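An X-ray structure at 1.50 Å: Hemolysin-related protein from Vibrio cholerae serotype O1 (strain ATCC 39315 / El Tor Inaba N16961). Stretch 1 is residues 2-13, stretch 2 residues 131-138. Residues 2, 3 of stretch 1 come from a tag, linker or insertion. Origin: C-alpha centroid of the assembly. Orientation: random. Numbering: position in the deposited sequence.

Stretch 1 (2-13) MGSPIFGYSNTQ
Stretch 2 131-138: VEGFQFVY

The two stretches belong to one chain and run antiparallel; residues that touch lie at least 120 positions apart in sequence. Backbone hydrogen bonds do most of the joining. The shortest is Y9 N to E132 O, at 2.7 Å. Y9 is at -135/156 with chi1 m (-40°) and chi2 -86°; E132 is at -84/-32, not an extended conformation. T12 adds a side-chain bond of the same length: T12 OG1 donates to E132 OE1 at 2.7 Å. T12 has chi1 in p, and its CA-to-CB bond points toward the other stretch. E132 reaches it with chi1 m (-78°), chi2 p (75°) and chi3 57°. Its carboxylate is also hydrogen-bonded elsewhere in the structure.

F7 and F134 form an antiparallel hydrogen-bonded pair, CA to CA 5.5 Å. F7 N donates to F134 O at 2.9 Å, and F134 N donates to F7 O at 3.1 Å. F7 has phi/psi -80/140; F134 is more extended, at -155/163. The next pair, G8 with G133, is non-hydrogen-bonded, and its CA atoms come within 4.4 Å. G8 has phi/psi 82/-130, where a CB would be jammed against the preceding carbonyl; it would also lie 2.3 Å from E132 O. A CB on G133 (phi/psi -162/165) would lie 2.2 Å from Y9 O. Two CA-H...O contacts use this space: G8 CA to E132 O at 3.4 Å, and G133 CA to Y9 O at 3.3 Å. Y9 O and G133 N are 3.2 Å apart, but the angle is too poor for a hydrogen bond.

S4, next to the G3 bridge, makes several polar contacts. The S4 backbone is at -85/171, and S4 N donates to F136 O at 2.8 Å. With chi1 in p (71°), S4 OG accepts from F136 N at 2.8 Å and donates to P5 O at 2.9 Å. The hydroxyl thus takes the place of a backbone acceptor for F136 N. Q135 extends with chi1 and chi2 both t and chi3 45°, so that Q135 NE2 donates to S4 O at 3.0 Å.

G3, a tag residue, makes a single bridge with V137, CA to CA 4.2 Å. It is nearly fully extended, at -180/177. A CB there would fall 2.7 Å from F136 O. The register shifts by one residue between this bridge and the F7 pair. M2, also from the tag, accepts at M2 O from Y138 N, 2.9 Å away and nearly linear. One water donates to both M2 O and Y138 O, each 3.0 Å from the water oxygen.

The packing is mainly aromatic. F7 (chi1 m, chi2 -68°) and F134 (chi1 p, chi2 -87°) project to the same face of the sheet. Their ring centroids are 5.0 Å apart, with planes at 50°. F7 CD2 lies over one face of the F134 ring, 3.6 Å from F134 CZ. F136 CD2 sits at the edge of the F7 ring, 4.5 Å from F7 CE2. The Y138 ring (chi1 m, chi2 -58°) lies near the backbone of M2, G3 and S4, with Y138 CD2 3.5 Å from G3 N. I6 has chi1 m and chi2 t; I6 CG1 lies 3.8 Å from Q135 NE2.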

# COMPACT_ATOMS: atom_id res chain seq x y z
N MET A 2 -18.22 2.39 4.65
CA MET A 2 -17.91 3.28 3.54
C MET A 2 -16.45 3.16 3.12
O MET A 2 -16.08 3.54 2.01
CB MET A 2 -18.22 4.73 3.92
N GLY A 3 -15.62 2.63 4.01
CA GLY A 3 -14.22 2.43 3.68
C GLY A 3 -13.48 1.82 4.84
O GLY A 3 -14.04 1.58 5.91
N SER A 4 -12.20 1.56 4.60
CA SER A 4 -11.30 1.04 5.62
C SER A 4 -10.74 2.19 6.44
O SER A 4 -10.90 3.37 6.09
CB SER A 4 -10.16 0.27 4.96
OG SER A 4 -9.27 1.16 4.29
N PRO A 5 -10.05 1.89 7.53
CA PRO A 5 -9.24 2.92 8.19
C PRO A 5 -8.15 3.42 7.25
O PRO A 5 -7.85 2.82 6.22
CB PRO A 5 -8.64 2.20 9.40
CG PRO A 5 -9.49 0.98 9.60
CD PRO A 5 -9.99 0.60 8.24
N ILE A 6 -7.56 4.55 7.63
CA ILE A 6 -6.33 5.00 6.98
C ILE A 6 -5.18 4.24 7.62
O ILE A 6 -4.89 4.42 8.81
CB ILE A 6 -6.14 6.52 7.13
CG1 ILE A 6 -7.31 7.27 6.47
CG2 ILE A 6 -4.81 6.95 6.52
CD1 ILE A 6 -7.28 8.78 6.69
N PHE A 7 -4.56 3.35 6.85
CA PHE A 7 -3.39 2.62 7.32
C PHE A 7 -2.16 3.50 7.21
O PHE A 7 -1.99 4.24 6.24
CB PHE A 7 -3.19 1.34 6.50
CG PHE A 7 -4.43 0.51 6.37
CD1 PHE A 7 -4.96 -0.14 7.47
CD2 PHE A 7 -5.06 0.37 5.14
CE1 PHE A 7 -6.11 -0.90 7.35
CE2 PHE A 7 -6.20 -0.39 5.02
CZ PHE A 7 -6.73 -1.03 6.12
N GLY A 8 -1.30 3.43 8.22
CA GLY A 8 -0.11 4.26 8.22
C GLY A 8 -0.42 5.65 8.72
O GLY A 8 -1.05 5.82 9.76
N TYR A 9 0.00 6.65 7.95
CA TYR A 9 -0.05 8.05 8.37
C TYR A 9 -0.58 8.88 7.21
O TYR A 9 -0.47 8.50 6.04
CB TYR A 9 1.33 8.53 8.81
CG TYR A 9 2.07 7.49 9.62
CD1 TYR A 9 1.88 7.37 10.99
CD2 TYR A 9 2.95 6.61 9.01
CE1 TYR A 9 2.55 6.41 11.73
CE2 TYR A 9 3.63 5.65 9.74
CZ TYR A 9 3.42 5.56 11.10
OH TYR A 9 4.09 4.60 11.85
N SER A 10 -1.15 10.05 7.54
CA SER A 10 -1.84 10.87 6.55
C SER A 10 -1.44 12.34 6.65
O SER A 10 -2.23 13.22 6.32
CB SER A 10 -3.35 10.73 6.71
OG SER A 10 -3.77 11.14 8.00
N ASN A 11 -0.21 12.62 7.09
CA ASN A 11 0.24 14.00 7.20
C ASN A 11 0.64 14.58 5.84
O ASN A 11 0.53 15.80 5.65
CB ASN A 11 1.41 14.10 8.17
CG ASN A 11 2.65 13.37 7.66
OD1 ASN A 11 2.59 12.19 7.30
ND2 ASN A 11 3.78 14.07 7.63
N THR A 12 1.09 13.75 4.91
CA THR A 12 1.58 14.22 3.62
C THR A 12 0.42 14.32 2.63
O THR A 12 -0.75 14.27 3.02
CB THR A 12 2.69 13.30 3.13
OG1 THR A 12 2.24 11.94 3.17
CG2 THR A 12 3.93 13.46 4.00
N GLN A 13 0.73 14.46 1.35
CA GLN A 13 -0.27 14.84 0.35
C GLN A 13 -1.12 13.66 -0.08
O GLN A 13 -0.61 12.56 -0.34
CB GLN A 13 0.41 15.46 -0.87
CG GLN A 13 1.07 16.79 -0.58
CD GLN A 13 2.51 16.64 -0.14
OE1 GLN A 13 3.28 15.90 -0.74
NE2 GLN A 13 2.88 17.36 0.91
N VAL A 131 5.37 5.82 0.52
CA VAL A 131 3.96 5.87 0.86
C VAL A 131 3.83 5.99 2.37
O VAL A 131 4.29 5.11 3.11
CB VAL A 131 3.22 4.64 0.34
CG1 VAL A 131 1.78 4.60 0.86
CG2 VAL A 131 3.23 4.62 -1.18
N GLU A 132 3.22 7.07 2.83
CA GLU A 132 2.95 7.21 4.25
C GLU A 132 1.66 6.52 4.68
O GLU A 132 1.58 6.03 5.80
CB GLU A 132 2.89 8.69 4.64
CG GLU A 132 4.26 9.33 4.78
CD GLU A 132 4.93 9.60 3.44
OE1 GLU A 132 4.32 10.32 2.62
OE2 GLU A 132 6.05 9.11 3.21
N GLY A 133 0.65 6.46 3.80
CA GLY A 133 -0.60 5.82 4.17
C GLY A 133 -1.42 5.47 2.95
O GLY A 133 -1.16 5.93 1.84
N PHE A 134 -2.42 4.62 3.17
CA PHE A 134 -3.42 4.34 2.14
C PHE A 134 -4.72 3.89 2.79
O PHE A 134 -4.76 3.52 3.97
CB PHE A 134 -2.92 3.30 1.12
CG PHE A 134 -2.98 1.86 1.59
CD1 PHE A 134 -1.92 1.31 2.30
CD2 PHE A 134 -4.07 1.06 1.30
CE1 PHE A 134 -1.97 -0.01 2.73
CE2 PHE A 134 -4.12 -0.26 1.72
CZ PHE A 134 -3.07 -0.79 2.43
N GLN A 135 -5.78 3.94 2.00
CA GLN A 135 -7.12 3.66 2.48
C GLN A 135 -7.96 3.11 1.34
O GLN A 135 -7.86 3.58 0.20
CB GLN A 135 -7.76 4.93 3.05
CG GLN A 135 -9.22 4.79 3.44
CD GLN A 135 -9.82 6.11 3.86
OE1 GLN A 135 -9.63 7.13 3.20
NE2 GLN A 135 -10.54 6.09 4.97
N PHE A 136 -8.79 2.12 1.65
CA PHE A 136 -9.77 1.59 0.71
C PHE A 136 -11.11 2.29 0.89
O PHE A 136 -11.55 2.54 2.02
CB PHE A 136 -9.97 0.08 0.92
CG PHE A 136 -8.76 -0.76 0.61
CD1 PHE A 136 -7.96 -0.50 -0.49
CD2 PHE A 136 -8.43 -1.83 1.42
CE1 PHE A 136 -6.86 -1.29 -0.77
CE2 PHE A 136 -7.34 -2.63 1.15
CZ PHE A 136 -6.55 -2.36 0.05
N VAL A 137 -11.78 2.58 -0.22
CA VAL A 137 -13.08 3.24 -0.23
C VAL A 137 -14.07 2.34 -0.96
O VAL A 137 -13.73 1.73 -1.99
CB VAL A 137 -13.02 4.62 -0.91
CG1 VAL A 137 -14.33 5.36 -0.74
CG2 VAL A 137 -11.85 5.45 -0.36
N TYR A 138 -15.30 2.26 -0.45
CA TYR A 138 -16.35 1.45 -1.05
C TYR A 138 -17.47 2.31 -1.64
O TYR A 138 -17.58 3.51 -1.38
CB TYR A 138 -16.95 0.50 -0.01
CG TYR A 138 -15.93 -0.30 0.75
CD1 TYR A 138 -15.03 -1.12 0.09
CD2 TYR A 138 -15.87 -0.26 2.14
CE1 TYR A 138 -14.09 -1.86 0.78
CE2 TYR A 138 -14.94 -0.99 2.84
CZ TYR A 138 -14.05 -1.80 2.15
OH TYR A 138 -13.12 -2.54 2.84
OXT TYR A 138 -18.32 1.80 -2.39
O HOH W 1 -17.42 5.79 0.50